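Local coordinates for sugar ABC transporter, periplasmic sugar-binding protein (Caulobacter crescentus, PDB 4IRX), which binds myo-inositol in the periplasm as the solute-binding protein of an ABC transporter, probably handing it on for uptake, at residues F15-Q20 and N173-Q178; V135-D140 and I198-D203; T73-L78 and G142-I147. All coordinates share one frame; numbering follows the deposited sequence.

Interaction 1 of 3, residues F15-Q20 and N173-Q178; sequences FNDLSQ and NSKRDQ. With INS (1,2,3,4,5,6-hexahydroxy-cyclohexane), chain C.
K175 and D17 reach toward each other tip to tip, and their charged ends close a salt bridge between the loop 15-20 and the start of helix 176-189. NZ lies 3.2 Å from D17 OD2 and comes from above the carboxylate plane, 38° out of it. The lysine chain bends at its second torsion (chi2 -74°) before running out to D17. S19 OG stands 2.8 Å from the same NZ. The other carboxylate oxygen, D17 OD1, is held within its own loop: S19 N and S19 OG both reach it from one face of the carboxylate, the backbone bond making an Asx turn, which helps to fix the rotation of the acid. A water accepts from K175 NZ and gives a weak bond to S19 O.

Deeper in, Q20 and S174 meet at one hydroxyl of the ligand. The Q20 amide lays NE2 3.7 Å from S174 CB, while its OE1 accepts from O4 of the inositol at 2.6 Å. S174 OG stands 2.8 Å from that same O4, so one hydroxyl is approached from both segments. Q20 NE2 and S174 OG also bond to D140, which helps to position both groups. Polar side chains from two lobes, meeting at a hydroxyl of the bound polyol, are characteristic of the closed, ligand-bound cleft of periplasmic binding proteins.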
ATOM      1  N   PHE A  15     -10.735  -7.351   0.249  1.00 11.96           N
ATOM      2  CA  PHE A  15      -9.426  -6.891   0.697  1.00 11.92           C
ATOM      3  C   PHE A  15      -8.417  -8.013   0.660  1.00 13.35           C
ATOM      4  O   PHE A  15      -8.766  -9.149   0.938  1.00 12.78           O
ATOM      5  CB  PHE A  15      -9.531  -6.368   2.139  1.00 12.53           C
ATOM      6  CG  PHE A  15     -10.155  -4.991   2.246  1.00 11.90           C
ATOM      7  CD1 PHE A  15      -9.366  -3.861   2.133  1.00 16.67           C
ATOM      8  CD2 PHE A  15     -11.516  -4.831   2.469  1.00 13.50           C
ATOM      9  CE1 PHE A  15      -9.916  -2.591   2.214  1.00 18.15           C
ATOM     10  CE2 PHE A  15     -12.082  -3.562   2.553  1.00 14.86           C
ATOM     11  CZ  PHE A  15     -11.282  -2.435   2.435  1.00 14.50           C
ATOM     12  N   ASN A  16      -7.176  -7.702   0.326  1.00 12.97           N
ATOM     13  CA  ASN A  16      -6.136  -8.726   0.335  1.00 12.03           C
ATOM     14  C   ASN A  16      -5.840  -9.327   1.706  1.00 15.42           C
ATOM     15  O   ASN A  16      -5.644 -10.538   1.804  1.00 14.24           O
ATOM     16  CB  ASN A  16      -4.848  -8.204  -0.305  1.00 11.78           C
ATOM     17  CG  ASN A  16      -4.365  -6.923   0.321  1.00 13.56           C
ATOM     18  OD1 ASN A  16      -5.042  -5.903   0.245  1.00 14.78           O
ATOM     19  ND2 ASN A  16      -3.176  -6.951   0.922  1.00 14.05           N
ATOM     20  N   ASP A  17      -5.785  -8.500   2.747  1.00 11.99           N
ATOM     21  CA  ASP A  17      -5.425  -8.956   4.085  1.00 12.50           C
ATOM     22  C   ASP A  17      -5.812  -7.882   5.092  1.00 12.65           C
ATOM     23  O   ASP A  17      -5.117  -6.871   5.227  1.00 13.69           O
ATOM     24  CB  ASP A  17      -3.913  -9.214   4.164  1.00 13.04           C
ATOM     25  CG  ASP A  17      -3.491  -9.842   5.491  1.00 15.84           C
ATOM     26  OD1 ASP A  17      -4.339  -9.936   6.408  1.00 18.49           O
ATOM     27  OD2 ASP A  17      -2.316 -10.240   5.624  1.00 25.04           O
ATOM     28  N   LEU A  18      -6.916  -8.109   5.809  1.00 11.03           N
ATOM     29  CA  LEU A  18      -7.406  -7.145   6.797  1.00 11.52           C
ATOM     30  C   LEU A  18      -6.708  -7.245   8.149  1.00 13.99           C
ATOM     31  O   LEU A  18      -7.109  -6.615   9.109  1.00 16.38           O
ATOM     32  CB  LEU A  18      -8.937  -7.168   6.926  1.00 13.84           C
ATOM     33  CG  LEU A  18      -9.652  -6.312   5.875  1.00 14.26           C
ATOM     34  CD1 LEU A  18     -11.138  -6.653   5.807  1.00 20.37           C
ATOM     35  CD2 LEU A  18      -9.491  -4.839   6.245  1.00 16.31           C
ATOM     36  N   SER A  19      -5.622  -8.008   8.211  1.00 14.65           N
ATOM     37  CA  SER A  19      -4.744  -7.915   9.370  1.00 21.87           C
ATOM     38  C   SER A  19      -3.713  -6.774   9.231  1.00 15.53           C
ATOM     39  O   SER A  19      -2.988  -6.475  10.190  1.00 18.66           O
ATOM     40  CB  SER A  19      -4.047  -9.243   9.633  1.00 12.88           C
ATOM     41  OG  SER A  19      -3.066  -9.493   8.660  1.00 16.30           O
ATOM     42  N   GLN A  20      -3.662  -6.124   8.058  1.00 10.50           N
ATOM     43  CA  GLN A  20      -2.737  -4.999   7.870  1.00 11.61           C
ATOM     44  C   GLN A  20      -3.372  -3.718   8.369  1.00 12.30           C
ATOM     45  O   GLN A  20      -4.486  -3.378   7.969  1.00 11.77           O
ATOM     46  CB  GLN A  20      -2.389  -4.805   6.391  1.00 12.92           C
ATOM     47  CG  GLN A  20      -1.615  -5.944   5.763  1.00 11.10           C
ATOM     48  CD  GLN A  20      -1.054  -5.594   4.418  1.00 12.28           C
ATOM     49  OE1 GLN A  20      -0.939  -4.425   4.074  1.00 15.90           O
ATOM     50  NE2 GLN A  20      -0.740  -6.603   3.625  1.00 12.88           N
ATOM     51  N   ASN A 173       7.216  -8.736   3.675  1.00 10.97           N
ATOM     52  CA  ASN A 173       5.856  -9.223   3.430  1.00 10.52           C
ATOM     53  C   ASN A 173       4.768  -8.404   4.140  1.00 10.06           C
ATOM     54  O   ASN A 173       3.721  -8.913   4.514  1.00 11.16           O
ATOM     55  CB  ASN A 173       5.775 -10.722   3.798  1.00 11.21           C
ATOM     56  CG  ASN A 173       6.657 -11.561   2.910  1.00 11.13           C
ATOM     57  OD1 ASN A 173       6.466 -11.598   1.700  1.00 16.20           O
ATOM     58  ND2 ASN A 173       7.656 -12.215   3.499  1.00 15.13           N
ATOM     59  N   SER A 174       5.052  -7.113   4.333  1.00 11.01           N
ATOM     60  CA  SER A 174       4.118  -6.204   5.013  1.00  9.93           C
ATOM     61  C   SER A 174       3.758  -6.683   6.425  1.00 15.10           C
ATOM     62  O   SER A 174       2.597  -6.612   6.868  1.00 16.78           O
ATOM     63  CB  SER A 174       2.840  -6.017   4.165  1.00 10.57           C
ATOM     64  OG  SER A 174       3.133  -5.326   2.948  1.00 10.50           O
ATOM     65  N   LYS A 175       4.749  -7.218   7.120  1.00 10.73           N
ATOM     66  CA  LYS A 175       4.548  -7.659   8.492  1.00 14.00           C
ATOM     67  C   LYS A 175       5.590  -7.064   9.417  1.00 12.85           C
ATOM     68  O   LYS A 175       6.792  -7.145   9.152  1.00 12.91           O
ATOM     69  CB  LYS A 175       4.574  -9.185   8.567  1.00 14.74           C
ATOM     70  CG  LYS A 175       3.478  -9.876   7.753  1.00 18.78           C
ATOM     71  CD  LYS A 175       2.115  -9.741   8.419  1.00 17.59           C
ATOM     72  CE  LYS A 175       0.980  -9.719   7.395  1.00 26.71           C
ATOM     73  NZ  LYS A 175      -0.347  -9.551   8.059  1.00 26.76           N
ATOM     74  N   ARG A 176       5.138  -6.459  10.504  1.00 11.84           N
ATOM     75  CA  ARG A 176       6.033  -5.818  11.450  1.00 10.30           C
ATOM     76  C   ARG A 176       6.992  -6.820  12.099  1.00 14.24           C
ATOM     77  O   ARG A 176       8.186  -6.503  12.297  1.00 11.89           O
ATOM     78  CB  ARG A 176       5.249  -5.054  12.522  1.00 11.73           C
ATOM     79  CG  ARG A 176       6.158  -4.229  13.404  1.00 13.63           C
ATOM     80  CD  ARG A 176       5.397  -3.387  14.391  1.00 14.36           C
ATOM     81  NE  ARG A 176       4.478  -2.486  13.719  1.00 19.33           N
ATOM     82  CZ  ARG A 176       3.882  -1.451  14.314  1.00 21.38           C
ATOM     83  NH1 ARG A 176       4.132  -1.192  15.598  1.00 10.49           N
ATOM     84  NH2 ARG A 176       3.038  -0.683  13.616  1.00 19.86           N
ATOM     85  N   ASP A 177       6.486  -8.022  12.406  1.00 13.81           N
ATOM     86  CA  ASP A 177       7.320  -9.050  13.051  1.00 13.46           C
ATOM     87  C   ASP A 177       8.449  -9.520  12.134  1.00 12.87           C
ATOM     88  O   ASP A 177       9.600  -9.692  12.589  1.00 14.79           O
ATOM     89  CB  ASP A 177       6.473 -10.235  13.589  1.00 17.01           C
ATOM     90  CG  ASP A 177       5.726 -10.982  12.495  1.00 22.98           C
ATOM     91  OD1 ASP A 177       5.076 -10.325  11.671  1.00 22.01           O
ATOM     92  OD2 ASP A 177       5.787 -12.234  12.456  1.00 25.14           O
ATOM     93  N   GLN A 178       8.167  -9.708  10.851  1.00 10.33           N
ATOM     94  CA  GLN A 178       9.214 -10.044   9.888  1.00 11.35           C
ATOM     95  C   GLN A 178      10.167  -8.876   9.684  1.00  9.20           C
ATOM     96  O   GLN A 178      11.376  -9.060   9.554  1.00 10.85           O
ATOM     97  CB  GLN A 178       8.652 -10.520   8.550  1.00 10.78           C
ATOM     98  CG  GLN A 178       7.862 -11.821   8.673  1.00 14.53           C
ATOM     99  CD  GLN A 178       7.312 -12.284   7.335  1.00 14.64           C
ATOM    100  OE1 GLN A 178       7.992 -12.235   6.325  1.00 16.26           O
ATOM    101  NE2 GLN A 178       6.075 -12.731   7.336  1.00 16.31           N
TER
HETATM  102  C1  INS C 401      -0.399  -0.382   0.685  1.00  8.24           C
HETATM  103  C2  INS C 401       0.166   0.018   2.007  1.00  8.99           C
HETATM  104  C3  INS C 401       0.206  -1.195   2.901  1.00  8.66           C
HETATM  105  C4  INS C 401       1.079  -2.251   2.302  1.00 10.19           C
HETATM  106  C5  INS C 401       0.518  -2.703   1.006  1.00  8.58           C
HETATM  107  C6  INS C 401       0.355  -1.538   0.058  1.00 10.68           C
HETATM  108  O1  INS C 401      -0.421   0.720  -0.187  1.00  8.29           O
HETATM  109  O2  INS C 401       1.439   0.563   1.827  1.00 10.06           O
HETATM  110  O3  INS C 401       0.649  -0.848   4.190  1.00  9.33           O
HETATM  111  O4  INS C 401       1.230  -3.322   3.178  1.00 11.40           O
HETATM  112  O5  INS C 401       1.342  -3.687   0.468  1.00 10.97           O
HETATM  113  O6  INS C 401      -0.148  -1.950  -1.187  1.00  8.84           O
HETATM  114  O   HOH W   1      -0.074  -7.347   9.228  1.00 28.68           O

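Interaction 2 of 3, residues V135-D140 and I198-D203; sequences VVITND and ILCLND. With INS (1,2,3,4,5,6-hexahydroxy-cyclohexane), chain C.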
ATOM      1  N   VAL A 135      19.442   0.314   2.685  1.00  9.65           N
ATOM      2  CA  VAL A 135      18.751  -0.973   2.768  1.00 10.64           C
ATOM      3  C   VAL A 135      17.318  -0.750   2.328  1.00  8.91           C
ATOM      4  O   VAL A 135      16.695   0.233   2.729  1.00 11.11           O
ATOM      5  CB  VAL A 135      18.779  -1.501   4.230  1.00 10.16           C
ATOM      6  CG1 VAL A 135      17.874  -2.739   4.402  1.00 11.76           C
ATOM      7  CG2 VAL A 135      20.194  -1.862   4.598  1.00 12.49           C
ATOM      8  N   VAL A 136      16.781  -1.645   1.499  1.00  9.38           N
ATOM      9  CA  VAL A 136      15.387  -1.525   1.060  1.00  9.51           C
ATOM     10  C   VAL A 136      14.599  -2.723   1.579  1.00 10.88           C
ATOM     11  O   VAL A 136      14.988  -3.871   1.360  1.00 11.17           O
ATOM     12  CB  VAL A 136      15.283  -1.392  -0.498  1.00  9.69           C
ATOM     13  CG1 VAL A 136      13.798  -1.239  -0.943  1.00 13.39           C
ATOM     14  CG2 VAL A 136      16.140  -0.235  -0.973  1.00 13.93           C
ATOM     15  N   ILE A 137      13.547  -2.449   2.354  1.00  9.86           N
ATOM     16  CA  ILE A 137      12.665  -3.488   2.892  1.00 10.09           C
ATOM     17  C   ILE A 137      11.301  -3.343   2.206  1.00  9.30           C
ATOM     18  O   ILE A 137      10.619  -2.329   2.351  1.00 11.28           O
ATOM     19  CB  ILE A 137      12.469  -3.347   4.423  1.00 11.33           C
ATOM     20  CG1 ILE A 137      13.827  -3.319   5.142  1.00 13.04           C
ATOM     21  CG2 ILE A 137      11.551  -4.449   4.941  1.00 11.94           C
ATOM     22  CD1 ILE A 137      14.588  -4.618   5.099  1.00 15.93           C
ATOM     23  N   THR A 138      10.917  -4.346   1.419  1.00  9.25           N
ATOM     24  CA  THR A 138       9.755  -4.216   0.536  1.00  9.82           C
ATOM     25  C   THR A 138       8.466  -4.770   1.141  1.00 10.38           C
ATOM     26  O   THR A 138       8.494  -5.645   2.019  1.00 11.07           O
ATOM     27  CB  THR A 138       9.975  -4.889  -0.839  1.00 11.33           C
ATOM     28  OG1 THR A 138       9.934  -6.322  -0.686  1.00 14.22           O
ATOM     29  CG2 THR A 138      11.313  -4.474  -1.440  1.00 13.87           C
ATOM     30  N   ASN A 139       7.343  -4.215   0.694  1.00 10.41           N
ATOM     31  CA  ASN A 139       6.016  -4.701   1.067  1.00 10.05           C
ATOM     32  C   ASN A 139       5.544  -5.843   0.152  1.00 12.02           C
ATOM     33  O   ASN A 139       6.195  -6.135  -0.851  1.00 11.81           O
ATOM     34  CB  ASN A 139       5.022  -3.538   0.990  1.00  9.89           C
ATOM     35  CG  ASN A 139       4.882  -2.972  -0.418  1.00 13.02           C
ATOM     36  OD1 ASN A 139       5.878  -2.590  -1.039  1.00 11.33           O
ATOM     37  ND2 ASN A 139       3.636  -2.891  -0.926  1.00 10.75           N
ATOM     38  N   ASP A 140       4.403  -6.446   0.513  1.00 11.70           N
ATOM     39  CA  ASP A 140       3.634  -7.413  -0.319  1.00 13.55           C
ATOM     40  C   ASP A 140       4.197  -7.691  -1.732  1.00 14.66           C
ATOM     41  O   ASP A 140       3.843  -6.996  -2.689  1.00 12.29           O
ATOM     42  CB  ASP A 140       2.175  -6.916  -0.509  1.00 11.96           C
ATOM     43  CG  ASP A 140       1.320  -7.019   0.734  1.00 13.05           C
ATOM     44  OD1 ASP A 140       1.422  -8.000   1.526  1.00 15.62           O
ATOM     45  OD2 ASP A 140       0.472  -6.123   0.928  1.00 12.35           O
ATOM     46  N   ILE A 198      17.428   3.107   5.962  1.00  8.71           N
ATOM     47  CA  ILE A 198      16.584   1.939   5.722  1.00  7.93           C
ATOM     48  C   ILE A 198      15.265   2.479   5.149  1.00 10.49           C
ATOM     49  O   ILE A 198      14.469   3.134   5.846  1.00 11.63           O
ATOM     50  CB  ILE A 198      16.322   1.152   7.030  1.00  8.98           C
ATOM     51  CG1 ILE A 198      17.645   0.819   7.706  1.00 11.66           C
ATOM     52  CG2 ILE A 198      15.603  -0.136   6.714  1.00 12.25           C
ATOM     53  CD1 ILE A 198      17.510   0.114   9.048  1.00 13.05           C
ATOM     54  N   LEU A 199      15.039   2.194   3.875  1.00  9.63           N
ATOM     55  CA  LEU A 199      13.800   2.574   3.201  1.00 10.05           C
ATOM     56  C   LEU A 199      12.810   1.431   3.320  1.00  8.48           C
ATOM     57  O   LEU A 199      13.041   0.340   2.784  1.00 10.57           O
ATOM     58  CB  LEU A 199      14.062   2.872   1.713  1.00 11.89           C
ATOM     59  CG  LEU A 199      14.938   4.061   1.320  1.00 15.00           C
ATOM     60  CD1 LEU A 199      14.966   4.256  -0.188  1.00 12.52           C
ATOM     61  CD2 LEU A 199      14.437   5.346   1.983  1.00 15.57           C
ATOM     62  N   CYS A 200      11.726   1.665   4.053  1.00  9.12           N
ATOM     63  CA  CYS A 200      10.725   0.638   4.295  1.00 12.09           C
ATOM     64  C   CYS A 200       9.464   1.003   3.546  1.00 10.94           C
ATOM     65  O   CYS A 200       8.969   2.128   3.662  1.00 12.93           O
ATOM     66  CB  CYS A 200      10.416   0.550   5.782  1.00  9.96           C
ATOM     67  SG  CYS A 200      11.826   0.079   6.767  1.00 13.18           S
ATOM     68  N   LEU A 201       8.939   0.043   2.790  1.00  8.06           N
ATOM     69  CA  LEU A 201       7.852   0.350   1.876  1.00  8.35           C
ATOM     70  C   LEU A 201       6.452   0.281   2.511  1.00 10.88           C
ATOM     71  O   LEU A 201       5.430   0.369   1.822  1.00 11.35           O
ATOM     72  CB  LEU A 201       7.975  -0.477   0.590  1.00 10.23           C
ATOM     73  CG  LEU A 201       8.935   0.107  -0.462  1.00 11.74           C
ATOM     74  CD1 LEU A 201      10.309   0.503   0.044  1.00 18.46           C
ATOM     75  CD2 LEU A 201       9.066  -0.877  -1.597  1.00 12.26           C
ATOM     76  N   ASN A 202       6.394   0.147   3.838  1.00  8.26           N
ATOM     77  CA  ASN A 202       5.220   0.582   4.586  1.00 10.68           C
ATOM     78  C   ASN A 202       5.607   0.950   6.010  1.00 11.20           C
ATOM     79  O   ASN A 202       6.704   0.625   6.470  1.00 11.52           O
ATOM     80  CB  ASN A 202       4.002  -0.384   4.496  1.00  9.40           C
ATOM     81  CG  ASN A 202       4.077  -1.567   5.436  1.00  9.27           C
ATOM     82  OD1 ASN A 202       5.034  -1.735   6.185  1.00 13.21           O
ATOM     83  ND2 ASN A 202       3.055  -2.399   5.408  1.00 10.83           N
ATOM     84  N   ASP A 203       4.712   1.646   6.692  1.00 10.02           N
ATOM     85  CA  ASP A 203       5.011   2.168   8.031  1.00 10.97           C
ATOM     86  C   ASP A 203       5.006   1.073   9.086  1.00 11.80           C
ATOM     87  O   ASP A 203       5.764   1.142  10.031  1.00 11.54           O
ATOM     88  CB  ASP A 203       3.999   3.234   8.457  1.00 11.90           C
ATOM     89  CG  ASP A 203       4.247   4.583   7.805  1.00 11.96           C
ATOM     90  OD1 ASP A 203       5.395   4.861   7.353  1.00 12.53           O
ATOM     91  OD2 ASP A 203       3.271   5.362   7.782  1.00 13.40           O
TER
HETATM   92  C1  INS C 401      -0.399  -0.382   0.685  1.00  8.24           C
HETATM   93  C2  INS C 401       0.166   0.018   2.007  1.00  8.99           C
HETATM   94  C3  INS C 401       0.206  -1.195   2.901  1.00  8.66           C
HETATM   95  C4  INS C 401       1.079  -2.251   2.302  1.00 10.19           C
HETATM   96  C5  INS C 401       0.518  -2.703   1.006  1.00  8.58           C
HETATM   97  C6  INS C 401       0.355  -1.538   0.058  1.00 10.68           C
HETATM   98  O1  INS C 401      -0.421   0.720  -0.187  1.00  8.29           O
HETATM   99  O2  INS C 401       1.439   0.563   1.827  1.00 10.06           O
HETATM  100  O3  INS C 401       0.649  -0.848   4.190  1.00  9.33           O
HETATM  101  O4  INS C 401       1.230  -3.322   3.178  1.00 11.40           O
HETATM  102  O5  INS C 401       1.342  -3.687   0.468  1.00 10.97           O
HETATM  103  O6  INS C 401      -0.148  -1.950  -1.187  1.00  8.84           O
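V135 and I198 begin a parallel pairing of strands 135-138 and 198-200, their axes 4.7 Å apart, with hydrogen bonds from L199 N to V135 O, I137 N to L199 O at 2.9 Å, and L201 N to I137 O.

Apolar packing follows on both faces of the sheet. I198 CG2 touches both V135 CG1 and I137 CG1, 4.0 Å from the latter; I198 lies side by side with each, pointing the same way, and helix 176-189 covers this face. On the other, L201 CD1 touches V136 CG1 at 4.0 Å, under helix 144-160.

Beyond the strand ends the contact turns polar. The N139 side chain crosses L201 at about a right angle, with OD1 3.4 Å from L201 CB. Its ND2 points the other way and gives a nearly straight bond (174°) to inositol O5, 2.8 Å off. That hydroxyl in turn donates to D140 OD2 at 2.6 Å, and N202 ND2 is shared between O3 and O4. An alanine at N139 would probably leave O5 without its amide donor and open a gap beside L201. With a donor and a carboxylate acceptor on one hydroxyl, O5 has a defined proton direction, a chemistry suited to recognising a polyol.

Interaction 3 of 3, residues T73-L78 and G142-I147; sequences TDSKAL and GSSSSI. With INS (1,2,3,4,5,6-hexahydroxy-cyclohexane), chain C.
The backbones of 73-78 and 142-147 come closest at D74 and G142, CA atoms 4.5 Å apart, where S75 N donates to G142 O at 3.0 Å from above the carbonyl plane, 38° out of it. Water 2 donates to this same oxygen and accepts from K76 N, a second link between the loops. S75 OG, anti to its own carbonyl carbon (chi1 -70°), takes the backbone N-H of S144 at 2.8 Å and lies 3.4 Å from S144 CB. It has a further partner in N98 O, while S144 OG accepts its own bond from N98 N.

S144 N belongs to the first turn of helix 144-160, right after the N-cap S143, so a serine of the facing lobe supplies an acceptor at the helix start, across the cleft of this two-lobed periplasmic binding protein fold.

D74 turns its carboxylate back on its own loop: OD1 accepts from A77 N at 3.0 Å in an Asx motif, and weakly from K76 N. OD2 rests 3.3 Å from G142 CA, leaving little room for a side chain at the glycine. In the same first turn, S145 OG lies 2.6 Å from inositol O6.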
ATOM      1  N   THR A  73      -4.579  -9.795  -3.774  1.00 12.81           N
ATOM      2  CA  THR A  73      -3.411 -10.309  -3.054  1.00 11.96           C
ATOM      3  C   THR A  73      -2.164 -10.303  -3.929  1.00 13.68           C
ATOM      4  O   THR A  73      -1.057 -10.064  -3.445  1.00 16.02           O
ATOM      5  CB  THR A  73      -3.640 -11.753  -2.552  1.00 14.89           C
ATOM      6  OG1 THR A  73      -3.866 -12.601  -3.686  1.00 21.32           O
ATOM      7  CG2 THR A  73      -4.820 -11.816  -1.606  1.00 16.02           C
ATOM      8  N   ASP A  74      -2.354 -10.581  -5.211  1.00 13.48           N
ATOM      9  CA  ASP A  74      -1.300 -10.595  -6.210  1.00 12.67           C
ATOM     10  C   ASP A  74      -1.885 -10.027  -7.510  1.00 15.66           C
ATOM     11  O   ASP A  74      -2.909 -10.507  -8.011  1.00 13.24           O
ATOM     12  CB  ASP A  74      -0.802 -12.036  -6.403  1.00 18.04           C
ATOM     13  CG  ASP A  74       0.377 -12.126  -7.331  1.00 20.05           C
ATOM     14  OD1 ASP A  74       0.198 -11.947  -8.551  1.00 16.16           O
ATOM     15  OD2 ASP A  74       1.499 -12.403  -6.845  1.00 27.06           O
ATOM     16  N   SER A  75      -1.245  -8.993  -8.036  1.00 13.48           N
ATOM     17  CA  SER A  75      -1.774  -8.225  -9.156  1.00 13.00           C
ATOM     18  C   SER A  75      -1.935  -9.042 -10.434  1.00 17.08           C
ATOM     19  O   SER A  75      -2.901  -8.845 -11.183  1.00 18.06           O
ATOM     20  CB  SER A  75      -0.926  -6.981  -9.416  1.00 14.35           C
ATOM     21  OG  SER A  75      -1.089  -6.016  -8.369  1.00 12.83           O
ATOM     22  N   LYS A  76      -1.018  -9.976 -10.680  1.00 16.59           N
ATOM     23  CA  LYS A  76      -1.124 -10.848 -11.851  1.00 18.64           C
ATOM     24  C   LYS A  76      -2.033 -12.035 -11.621  1.00 13.36           C
ATOM     25  O   LYS A  76      -2.752 -12.445 -12.544  1.00 15.94           O
ATOM     26  CB  LYS A  76       0.256 -11.368 -12.256  1.00 20.86           C
ATOM     27  CG  LYS A  76       1.248 -10.315 -12.667  1.00 35.15           C
ATOM     28  CD  LYS A  76       0.793  -9.592 -13.914  1.00 44.38           C
ATOM     29  CE  LYS A  76       1.907  -8.714 -14.465  1.00 52.00           C
ATOM     30  NZ  LYS A  76       3.128  -9.526 -14.701  1.00 50.03           N
ATOM     31  N   ALA A  77      -2.015 -12.594 -10.416  1.00 15.73           N
ATOM     32  CA  ALA A  77      -2.751 -13.820 -10.116  1.00 15.93           C
ATOM     33  C   ALA A  77      -4.270 -13.649 -10.150  1.00 20.56           C
ATOM     34  O   ALA A  77      -5.009 -14.600 -10.357  1.00 18.52           O
ATOM     35  CB  ALA A  77      -2.315 -14.404  -8.770  1.00 21.30           C
ATOM     36  N   LEU A  78      -4.731 -12.419  -9.992  1.00 12.19           N
ATOM     37  CA  LEU A  78      -6.162 -12.152  -9.981  1.00 11.84           C
ATOM     38  C   LEU A  78      -6.704 -11.741 -11.349  1.00 14.46           C
ATOM     39  O   LEU A  78      -7.893 -11.454 -11.486  1.00 15.59           O
ATOM     40  CB  LEU A  78      -6.480 -11.076  -8.933  1.00 14.30           C
ATOM     41  CG  LEU A  78      -6.797 -11.594  -7.520  1.00 15.96           C
ATOM     42  CD1 LEU A  78      -8.184 -12.184  -7.495  1.00 16.46           C
ATOM     43  CD2 LEU A  78      -5.779 -12.609  -7.041  1.00 15.61           C
ATOM     44  N   GLY A 142       3.909  -9.584  -4.353  1.00 19.02           N
ATOM     45  CA  GLY A 142       3.102  -9.782  -5.551  1.00 20.62           C
ATOM     46  C   GLY A 142       2.234  -8.595  -5.939  1.00 17.70           C
ATOM     47  O   GLY A 142       1.588  -8.593  -6.984  1.00 16.57           O
ATOM     48  N   SER A 143       2.205  -7.573  -5.100  1.00 14.59           N
ATOM     49  CA  SER A 143       1.367  -6.407  -5.339  0.68 12.62           C
ATOM     50  C   SER A 143       2.023  -5.414  -6.312  1.00 12.96           C
ATOM     51  O   SER A 143       3.206  -5.135  -6.203  1.00 12.43           O
ATOM     52  CB  SER A 143       1.116  -5.718  -3.998  0.68 13.84           C
ATOM     53  OG  SER A 143       0.448  -4.482  -4.157  0.68 11.56           O
ATOM     54  N   SER A 144       1.248  -4.850  -7.242  1.00 11.41           N
ATOM     55  CA  SER A 144       1.760  -3.762  -8.088  1.00 11.44           C
ATOM     56  C   SER A 144       2.357  -2.621  -7.262  1.00 13.87           C
ATOM     57  O   SER A 144       3.291  -1.949  -7.692  1.00 11.40           O
ATOM     58  CB  SER A 144       0.672  -3.200  -9.010  1.00 12.31           C
ATOM     59  OG  SER A 144      -0.261  -2.430  -8.263  1.00 12.39           O
ATOM     60  N   SER A 145       1.839  -2.413  -6.054  1.00  9.10           N
ATOM     61  CA  SER A 145       2.337  -1.313  -5.243  1.00 10.44           C
ATOM     62  C   SER A 145       3.786  -1.547  -4.827  1.00 13.56           C
ATOM     63  O   SER A 145       4.586  -0.605  -4.798  1.00 11.73           O
ATOM     64  CB  SER A 145       1.441  -1.067  -4.040  1.00 13.48           C
ATOM     65  OG  SER A 145       1.402  -2.223  -3.227  1.00 13.66           O
ATOM     66  N   SER A 146       4.131  -2.791  -4.513  1.00 11.60           N
ATOM     67  CA  SER A 146       5.511  -3.134  -4.184  0.74 11.11           C
ATOM     68  C   SER A 146       6.394  -2.998  -5.415  1.00 12.80           C
ATOM     69  O   SER A 146       7.439  -2.352  -5.382  1.00 11.22           O
ATOM     70  CB  SER A 146       5.578  -4.549  -3.643  0.74 12.10           C
ATOM     71  OG  SER A 146       6.904  -4.859  -3.258  0.74 10.17           O
ATOM     72  N   ILE A 147       5.978  -3.618  -6.506  1.00 11.68           N
ATOM     73  CA  ILE A 147       6.745  -3.561  -7.742  1.00 13.18           C
ATOM     74  C   ILE A 147       7.020  -2.128  -8.181  1.00 10.48           C
ATOM     75  O   ILE A 147       8.158  -1.781  -8.519  1.00 11.29           O
ATOM     76  CB  ILE A 147       6.012  -4.352  -8.844  1.00 13.41           C
ATOM     77  CG1 ILE A 147       5.918  -5.824  -8.432  1.00 18.67           C
ATOM     78  CG2 ILE A 147       6.699  -4.163 -10.179  1.00 15.27           C
ATOM     79  CD1 ILE A 147       4.944  -6.639  -9.257  1.00 23.78           C
TER
HETATM   80  C1  INS C 401      -0.399  -0.382   0.685  1.00  8.24           C
HETATM   81  C2  INS C 401       0.166   0.018   2.007  1.00  8.99           C
HETATM   82  C3  INS C 401       0.206  -1.195   2.901  1.00  8.66           C
HETATM   83  C4  INS C 401       1.079  -2.251   2.302  1.00 10.19           C
HETATM   84  C5  INS C 401       0.518  -2.703   1.006  1.00  8.58           C
HETATM   85  C6  INS C 401       0.355  -1.538   0.058  1.00 10.68           C
HETATM   86  O1  INS C 401      -0.421   0.720  -0.187  1.00  8.29           O
HETATM   87  O2  INS C 401       1.439   0.563   1.827  1.00 10.06           O
HETATM   88  O3  INS C 401       0.649  -0.848   4.190  1.00  9.33           O
HETATM   89  O4  INS C 401       1.230  -3.322   3.178  1.00 11.40           O
HETATM   90  O5  INS C 401       1.342  -3.687   0.468  1.00 10.97           O
HETATM   91  O6  INS C 401      -0.148  -1.950  -1.187  1.00  8.84           O
HETATM   92  O   HOH W   2       1.955  -9.500  -9.435  1.00 24.31           O

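How the interactions relate
Interactions 1 and 3 join the two lobes across the cleft, their centres about 14 Å apart, whereas interaction 2 lies inside the lobe built on the four-stranded parallel sheet; all three reach the inositol. D140 ties interaction 2 to interaction 1: its backbone N is 3.0 Å from S174 OG, and its OD2 is 3.0 Å from Q20 NE2. N139 makes the link to interaction 3, with its O 2.8 Å from S146 OG, across the short loop that joins strand 132-138 to helix 144-160. Interactions 1 and 3 meet more lightly, at N16 O and T73 CG2, 3.7 Å apart. Strand ends and helix starts thus converge on one pocket, which R97, D96, R149 and D229 help to complete.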